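Local coordinates for benzoylformate decarboxylase (Mycobacterium smegmatis, PDB 4Q9D), which belongs to the thiamine pyrophosphate enzyme family and probably works with that cofactor and the magnesium ion held by its C-terminal domain, at residues B[428-433]-B[454-459]; B[443-448]-B[494-499]; B[498-503]-B[522-527]. All coordinates share one frame; numbering follows the deposited sequence.

Interaction 1 (B[428-433]-B[454-459])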
# COMPACT_ATOMS: atom_id res chain seq x y z
N VAL B 428 -38.06 -2.85 -14.30
CA VAL B 428 -37.17 -1.93 -13.64
C VAL B 428 -37.39 -0.55 -14.23
O VAL B 428 -37.30 -0.36 -15.46
CB VAL B 428 -35.68 -2.32 -13.80
CG1 VAL B 428 -34.77 -1.22 -13.18
CG2 VAL B 428 -35.43 -3.65 -13.15
N VAL B 429 -37.70 0.40 -13.36
CA VAL B 429 -37.87 1.79 -13.77
C VAL B 429 -36.72 2.59 -13.16
O VAL B 429 -36.56 2.65 -11.94
CB VAL B 429 -39.21 2.35 -13.27
CG1 VAL B 429 -39.33 3.87 -13.60
CG2 VAL B 429 -40.36 1.52 -13.88
N ALA B 430 -35.91 3.19 -14.02
CA ALA B 430 -34.73 3.90 -13.59
C ALA B 430 -34.93 5.36 -13.93
O ALA B 430 -35.12 5.70 -15.10
CB ALA B 430 -33.45 3.33 -14.31
N THR B 431 -34.90 6.21 -12.92
CA THR B 431 -35.01 7.64 -13.18
C THR B 431 -33.62 8.26 -13.03
O THR B 431 -33.06 8.28 -11.93
CB THR B 431 -36.06 8.32 -12.26
OG1 THR B 431 -35.63 8.21 -10.90
CG2 THR B 431 -37.44 7.63 -12.42
N ILE B 432 -33.08 8.75 -14.14
CA ILE B 432 -31.67 9.15 -14.20
C ILE B 432 -31.54 10.59 -14.72
O ILE B 432 -32.16 10.94 -15.74
CB ILE B 432 -30.89 8.21 -15.19
CG1 ILE B 432 -31.23 6.74 -14.94
CG2 ILE B 432 -29.36 8.39 -15.05
CD1 ILE B 432 -30.67 6.21 -13.59
N GLY B 433 -30.75 11.42 -14.05
CA GLY B 433 -30.48 12.76 -14.58
C GLY B 433 -29.71 12.67 -15.91
O GLY B 433 -29.07 11.65 -16.19
N ILE B 454 -36.50 -2.83 -18.97
CA ILE B 454 -36.06 -1.66 -18.25
C ILE B 454 -36.57 -0.42 -18.95
O ILE B 454 -36.41 -0.26 -20.17
CB ILE B 454 -34.53 -1.59 -18.17
CG1 ILE B 454 -33.94 -2.89 -17.60
CG2 ILE B 454 -34.12 -0.37 -17.32
CD1 ILE B 454 -32.42 -2.89 -17.68
N VAL B 455 -37.17 0.47 -18.18
CA VAL B 455 -37.59 1.76 -18.71
C VAL B 455 -36.70 2.82 -18.09
O VAL B 455 -36.78 3.06 -16.88
CB VAL B 455 -39.08 2.07 -18.37
CG1 VAL B 455 -39.47 3.41 -18.98
CG2 VAL B 455 -39.99 0.94 -18.87
N PHE B 456 -35.83 3.41 -18.89
CA PHE B 456 -34.93 4.45 -18.41
C PHE B 456 -35.65 5.78 -18.64
O PHE B 456 -35.93 6.16 -19.78
CB PHE B 456 -33.61 4.46 -19.24
CG PHE B 456 -32.79 3.19 -19.10
CD1 PHE B 456 -31.96 2.98 -18.00
CD2 PHE B 456 -32.85 2.21 -20.08
CE1 PHE B 456 -31.19 1.80 -17.87
CE2 PHE B 456 -32.08 1.01 -19.97
CZ PHE B 456 -31.26 0.82 -18.85
N VAL B 457 -35.96 6.49 -17.56
CA VAL B 457 -36.59 7.79 -17.68
C VAL B 457 -35.55 8.84 -17.38
O VAL B 457 -35.10 9.00 -16.25
CB VAL B 457 -37.74 7.94 -16.68
CG1 VAL B 457 -38.33 9.37 -16.76
CG2 VAL B 457 -38.78 6.89 -16.92
N VAL B 458 -35.14 9.55 -18.42
CA VAL B 458 -34.03 10.49 -18.31
C VAL B 458 -34.53 11.93 -18.22
O VAL B 458 -35.19 12.43 -19.11
CB VAL B 458 -33.07 10.33 -19.53
CG1 VAL B 458 -31.98 11.38 -19.49
CG2 VAL B 458 -32.46 8.91 -19.55
N LEU B 459 -34.18 12.59 -17.13
CA LEU B 459 -34.62 13.96 -16.90
C LEU B 459 -33.62 14.95 -17.48
O LEU B 459 -32.56 15.23 -16.90
CB LEU B 459 -34.85 14.20 -15.40
CG LEU B 459 -36.03 13.45 -14.75
CD1 LEU B 459 -35.77 12.00 -14.58
CD2 LEU B 459 -36.32 14.07 -13.37

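Interaction 2 (B[443-448]-B[494-499])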
# COMPACT_ATOMS: atom_id res chain seq x y z
N ALA B 443 -23.90 1.15 -21.18
CA ALA B 443 -24.55 -0.01 -20.56
C ALA B 443 -25.91 -0.30 -21.21
O ALA B 443 -26.37 -1.42 -21.15
CB ALA B 443 -24.72 0.17 -19.05
N ILE B 444 -26.57 0.70 -21.80
CA ILE B 444 -27.91 0.45 -22.35
C ILE B 444 -27.86 -0.52 -23.56
O ILE B 444 -28.84 -1.17 -23.89
CB ILE B 444 -28.67 1.75 -22.70
CG1 ILE B 444 -28.03 2.47 -23.87
CG2 ILE B 444 -28.72 2.69 -21.48
CD1 ILE B 444 -28.68 3.85 -24.12
N TRP B 445 -26.68 -0.64 -24.16
CA TRP B 445 -26.47 -1.58 -25.27
C TRP B 445 -26.68 -2.99 -24.77
O TRP B 445 -27.29 -3.82 -25.44
CB TRP B 445 -25.06 -1.43 -25.86
CG TRP B 445 -24.75 -2.38 -26.97
CD1 TRP B 445 -25.13 -2.26 -28.28
CD2 TRP B 445 -23.98 -3.59 -26.88
NE1 TRP B 445 -24.66 -3.32 -29.01
CE2 TRP B 445 -23.95 -4.16 -28.19
CE3 TRP B 445 -23.34 -4.26 -25.83
CZ2 TRP B 445 -23.29 -5.37 -28.47
CZ3 TRP B 445 -22.66 -5.47 -26.12
CH2 TRP B 445 -22.65 -6.00 -27.43
N THR B 446 -26.14 -3.28 -23.58
CA THR B 446 -26.34 -4.59 -22.97
C THR B 446 -27.82 -4.84 -22.66
O THR B 446 -28.31 -5.95 -22.83
CB THR B 446 -25.49 -4.72 -21.67
OG1 THR B 446 -24.12 -4.48 -21.98
CG2 THR B 446 -25.63 -6.11 -21.04
N ALA B 447 -28.53 -3.80 -22.21
CA ALA B 447 -29.98 -3.93 -21.98
C ALA B 447 -30.69 -4.33 -23.29
O ALA B 447 -31.55 -5.21 -23.31
CB ALA B 447 -30.57 -2.59 -21.42
N ALA B 448 -30.33 -3.68 -24.39
CA ALA B 448 -30.98 -3.98 -25.67
C ALA B 448 -30.58 -5.36 -26.15
O ALA B 448 -31.45 -6.13 -26.57
CB ALA B 448 -30.65 -2.93 -26.71
N ALA B 494 -31.11 5.12 -29.44
CA ALA B 494 -31.50 4.39 -30.61
C ALA B 494 -30.24 3.80 -31.22
O ALA B 494 -30.23 2.66 -31.65
CB ALA B 494 -32.20 5.34 -31.63
N GLY B 495 -29.16 4.57 -31.22
CA GLY B 495 -27.89 4.08 -31.73
C GLY B 495 -27.38 2.83 -31.04
O GLY B 495 -26.78 1.97 -31.68
N PHE B 496 -27.62 2.74 -29.72
CA PHE B 496 -27.28 1.57 -28.90
C PHE B 496 -28.34 0.47 -28.93
O PHE B 496 -28.21 -0.53 -28.20
CB PHE B 496 -27.00 1.98 -27.45
CG PHE B 496 -25.64 2.63 -27.25
CD1 PHE B 496 -24.47 1.93 -27.53
CD2 PHE B 496 -25.54 3.93 -26.78
CE1 PHE B 496 -23.21 2.52 -27.35
CE2 PHE B 496 -24.29 4.54 -26.59
CZ PHE B 496 -23.13 3.84 -26.88
N GLY B 497 -29.37 0.64 -29.75
CA GLY B 497 -30.38 -0.40 -29.93
C GLY B 497 -31.62 -0.33 -29.06
O GLY B 497 -32.46 -1.23 -29.11
N CYS B 498 -31.76 0.72 -28.26
CA CYS B 498 -32.92 0.82 -27.39
C CYS B 498 -34.08 1.50 -28.11
O CYS B 498 -33.84 2.38 -28.93
CB CYS B 498 -32.58 1.65 -26.15
SG CYS B 498 -31.51 0.75 -25.01
N ARG B 499 -35.31 1.10 -27.79
CA ARG B 499 -36.49 1.90 -28.14
C ARG B 499 -36.34 3.25 -27.47
O ARG B 499 -35.72 3.36 -26.40
CB ARG B 499 -37.77 1.28 -27.59
CG ARG B 499 -38.22 -0.03 -28.19
CD ARG B 499 -39.57 -0.38 -27.53
NE ARG B 499 -40.63 0.48 -28.08
CZ ARG B 499 -41.32 1.44 -27.44
NH1 ARG B 499 -41.16 1.72 -26.13
NH2 ARG B 499 -42.22 2.12 -28.15

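Interaction 3 (B[498-503]-B[522-527])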
# COMPACT_ATOMS: atom_id res chain seq x y z
N CYS B 498 -31.76 0.72 -28.26
CA CYS B 498 -32.92 0.82 -27.39
C CYS B 498 -34.08 1.50 -28.11
O CYS B 498 -33.84 2.38 -28.93
CB CYS B 498 -32.58 1.65 -26.15
SG CYS B 498 -31.51 0.75 -25.01
N ARG B 499 -35.31 1.10 -27.79
CA ARG B 499 -36.49 1.90 -28.14
C ARG B 499 -36.34 3.25 -27.47
O ARG B 499 -35.72 3.36 -26.40
CB ARG B 499 -37.77 1.28 -27.59
CG ARG B 499 -38.22 -0.03 -28.19
CD ARG B 499 -39.57 -0.38 -27.53
NE ARG B 499 -40.63 0.48 -28.08
CZ ARG B 499 -41.32 1.44 -27.44
NH1 ARG B 499 -41.16 1.72 -26.13
NH2 ARG B 499 -42.22 2.12 -28.15
N THR B 500 -36.93 4.28 -28.04
CA THR B 500 -36.77 5.60 -27.46
C THR B 500 -37.86 6.58 -27.90
O THR B 500 -38.46 6.42 -28.93
CB THR B 500 -35.36 6.17 -27.81
OG1 THR B 500 -35.12 7.34 -27.02
CG2 THR B 500 -35.29 6.55 -29.26
N ALA B 501 -38.14 7.58 -27.06
CA ALA B 501 -38.93 8.73 -27.48
C ALA B 501 -38.51 9.96 -26.67
O ALA B 501 -37.97 9.85 -25.56
CB ALA B 501 -40.45 8.47 -27.34
N THR B 502 -38.71 11.12 -27.27
CA THR B 502 -38.52 12.38 -26.57
C THR B 502 -39.93 12.89 -26.27
O THR B 502 -40.70 13.15 -27.19
CB THR B 502 -37.74 13.37 -27.45
OG1 THR B 502 -36.43 12.84 -27.72
CG2 THR B 502 -37.63 14.77 -26.77
N VAL B 503 -40.29 13.00 -24.99
CA VAL B 503 -41.66 13.31 -24.65
C VAL B 503 -41.90 14.83 -24.67
O VAL B 503 -41.02 15.63 -24.31
CB VAL B 503 -42.08 12.65 -23.32
CG1 VAL B 503 -41.64 11.17 -23.31
CG2 VAL B 503 -41.49 13.36 -22.16
N PRO B 522 -35.76 -2.73 -23.60
CA PRO B 522 -35.68 -1.49 -22.83
C PRO B 522 -36.10 -0.30 -23.67
O PRO B 522 -35.97 -0.29 -24.89
CB PRO B 522 -34.18 -1.37 -22.53
CG PRO B 522 -33.54 -2.03 -23.72
CD PRO B 522 -34.44 -3.21 -24.05
N THR B 523 -36.55 0.75 -22.99
CA THR B 523 -36.86 2.01 -23.65
C THR B 523 -36.17 3.12 -22.87
O THR B 523 -36.13 3.09 -21.63
CB THR B 523 -38.39 2.29 -23.62
OG1 THR B 523 -39.08 1.21 -24.24
CG2 THR B 523 -38.73 3.60 -24.33
N VAL B 524 -35.64 4.09 -23.60
CA VAL B 524 -35.12 5.32 -23.04
C VAL B 524 -36.09 6.47 -23.36
O VAL B 524 -36.27 6.85 -24.52
CB VAL B 524 -33.71 5.62 -23.60
CG1 VAL B 524 -33.18 6.96 -23.05
CG2 VAL B 524 -32.73 4.43 -23.28
N LEU B 525 -36.73 7.01 -22.33
CA LEU B 525 -37.66 8.12 -22.51
C LEU B 525 -36.95 9.38 -22.04
O LEU B 525 -36.55 9.48 -20.87
CB LEU B 525 -38.96 7.89 -21.74
CG LEU B 525 -39.78 6.67 -22.17
CD1 LEU B 525 -41.02 6.50 -21.28
CD2 LEU B 525 -40.16 6.71 -23.64
N VAL B 526 -36.75 10.31 -22.95
CA VAL B 526 -36.07 11.54 -22.62
C VAL B 526 -37.14 12.62 -22.34
O VAL B 526 -37.94 12.93 -23.21
CB VAL B 526 -35.11 11.95 -23.76
CG1 VAL B 526 -34.30 13.16 -23.34
CG2 VAL B 526 -34.15 10.75 -24.10
N VAL B 527 -37.14 13.15 -21.12
CA VAL B 527 -38.16 14.08 -20.68
C VAL B 527 -37.55 15.46 -20.40
O VAL B 527 -36.81 15.65 -19.44
CB VAL B 527 -38.87 13.58 -19.41
CG1 VAL B 527 -40.00 14.55 -19.01
CG2 VAL B 527 -39.43 12.15 -19.62
O HOH W 1 -35.86 -1.99 -27.07

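Interaction 1 (B[428-433]-B[454-459])
Residues Val428 to Gly433 and Ile454 to Leu459 form a buried parallel strand pair inside the six-stranded sheet of the C-terminal domain, joined by a backbone ladder with apolar packing on both faces. Val455 N donates to Val428 O at 2.8 Å, and Val455 O accepts from Ala430 N at 3.0 Å. The alternation continues with Val457 N on Ala430 O (2.7 Å), Ile432 N on Val457 O and Leu459 N on Ile432 O. CA-H...O contacts supplement these bonds, as where Ile454 CA lies 3.3 Å from Val428 O. The strand directions differ by 25°. Between the two strands the chain runs through helices 434-439 and 443-449, a beta-alpha-beta crossover within the alpha/beta fold of thiamine pyrophosphate-binding domains. On the face carrying Val428, Ala430 and Ile432, Phe456 turns its CG beside its own backbone N (chi1 -63°), and its CD1 comes obliquely to 4.0 Å from Ala430 CB. Ile454 CG2 lies 3.4 Å above one face of that ring, offset toward the rim, while Ile454 CG1 approaches Val428 CB. Phe437 of helix 434-439 packs over Ile432, Phe456 and Val458. The other face bears Val429, Thr431, Val457 and Leu459 and is covered by helix 357-367. Here Thr431 CG2 lies 4.3 Å from Val457 CB, and Thr431 OG1 is hydrogen-bonded to Tyr361 OH. Both strands lead into the magnesium site: Asp434 directly follows Gly433, and Asn461 and Glu463 lie just past the end of strand 454-460.

Interaction 2 (B[443-448]-B[494-499])
The Phe496 ring is approached obliquely by two side chains of helix 443-449: Trp445 CB lies 3.8 Å from Phe496 CD1, and Ile444 CG1 reaches Phe496 CG and CD2. Phe496 and Gly497 form the Schellman motif that ends helix 489-495 and lies against helix 443-449; Gly497 takes a positive phi of 94°, and its N bonds back to Ala494 O at 2.9 Å. The Trp445 indole meets Phe496 O, again obliquely, with Trp445 CD1 at 3.5 Å from that oxygen. Trp445 NE1 is hydrogen-bonded to Pro485 O of the second subunit; Gly486 of that subunit packs on Trp445 and Gln438 of the same subunit on Phe496. The turn brings the carbonyls of Phe496 and Gly497 to the side of helix 443-449. Trp445 CA makes a CA-H...O contact with Phe496 O, and Ala448 CB sits 3.5 Å from Gly497 O. Ile444 crosses Phe496 at about a right angle; its chi1 of 68° puts CG1 between the backbone N and the carbonyl carbon, and this branch reaches 3.8 Å from Phe496 CB. Beyond the turn, Cys498 inserts SG between Ile444 and Ala448, 3.8 Å from Ile444 CB and 3.5 Å from Ile444 O, a close contact; that oxygen accepts the helical bond from Ala448 N.

Interaction 3 (B[498-503]-B[522-527])
Val503 and Val527 close one end of this parallel strand pair tightly, whereas strand 499-502 is its more accessible side: Thr502 is exposed and Arg499, Thr500 and Ala501 partly so, while Pro522 to Val527 are buried. At the tight end Val503 CG2 and Val527 CG2 stand 3.5 Å apart, shorter than a usual carbon contact; the Val503 chi1 of -47° places its CG2 between the backbone N and the carbonyl carbon, facing Val527. Ala501 CB and Leu525 CD2 are at an ordinary contact distance, 4.1 Å, and at the other end Cys498 SG touches Pro522 CG. The looser start of the ladder begins with a weak bond from Arg499 N to Pro522 O (3.3 Å), supplemented by a water that accepts from Arg499 N and donates to Pro522 O. From there Val524 N donates to Arg499 O, Val526 N to Ala501 O and Val503 N to Val526 O. Strands 499-502 and 523-528 belong to a beta-alpha-beta unit whose helix 506-518 packs on the face of Arg499, Ala501 and Leu525. There Arg499 NH1 donates to Thr523 OG1 at 2.9 Å, the hydroxyl lying near the guanidinium plane at its edge. On the opposite face, that of Thr500, Val524 and Val526, Thr500 OG1, anti to its backbone N, donates to Val524 O at 2.8 Å and is also hydrogen-bonded to Ser490 OG, a partner of Thr502 OG1 as well. The Thr500 hydroxyl thus adds a second donor, beside Ala501 N, to the ladder carbonyl Val524 O on this outermost strand pair.

Interactions 1 and 3 hold neighbouring parts of one sheet: strand 454-460 also pairs with strand 523-528, Phe456 N lying 2.8 Å from Thr523 O. Interaction 1 is deep in the core, its side-chain chemistry almost wholly apolar; interaction 3 reaches the outermost strand, where threonine hydroxyls, the Arg499 guanidinium and a water add polar bonds beside the ladder. Interaction 2 differs from both, joining a helix to a turn through van der Waals contacts beside the second subunit. Cys498 belongs to interactions 2 and 3, and Phe456 of interaction 1 packs its CE2 on Ile444 CG2 of interaction 2, which connects the helix layer to the sheet.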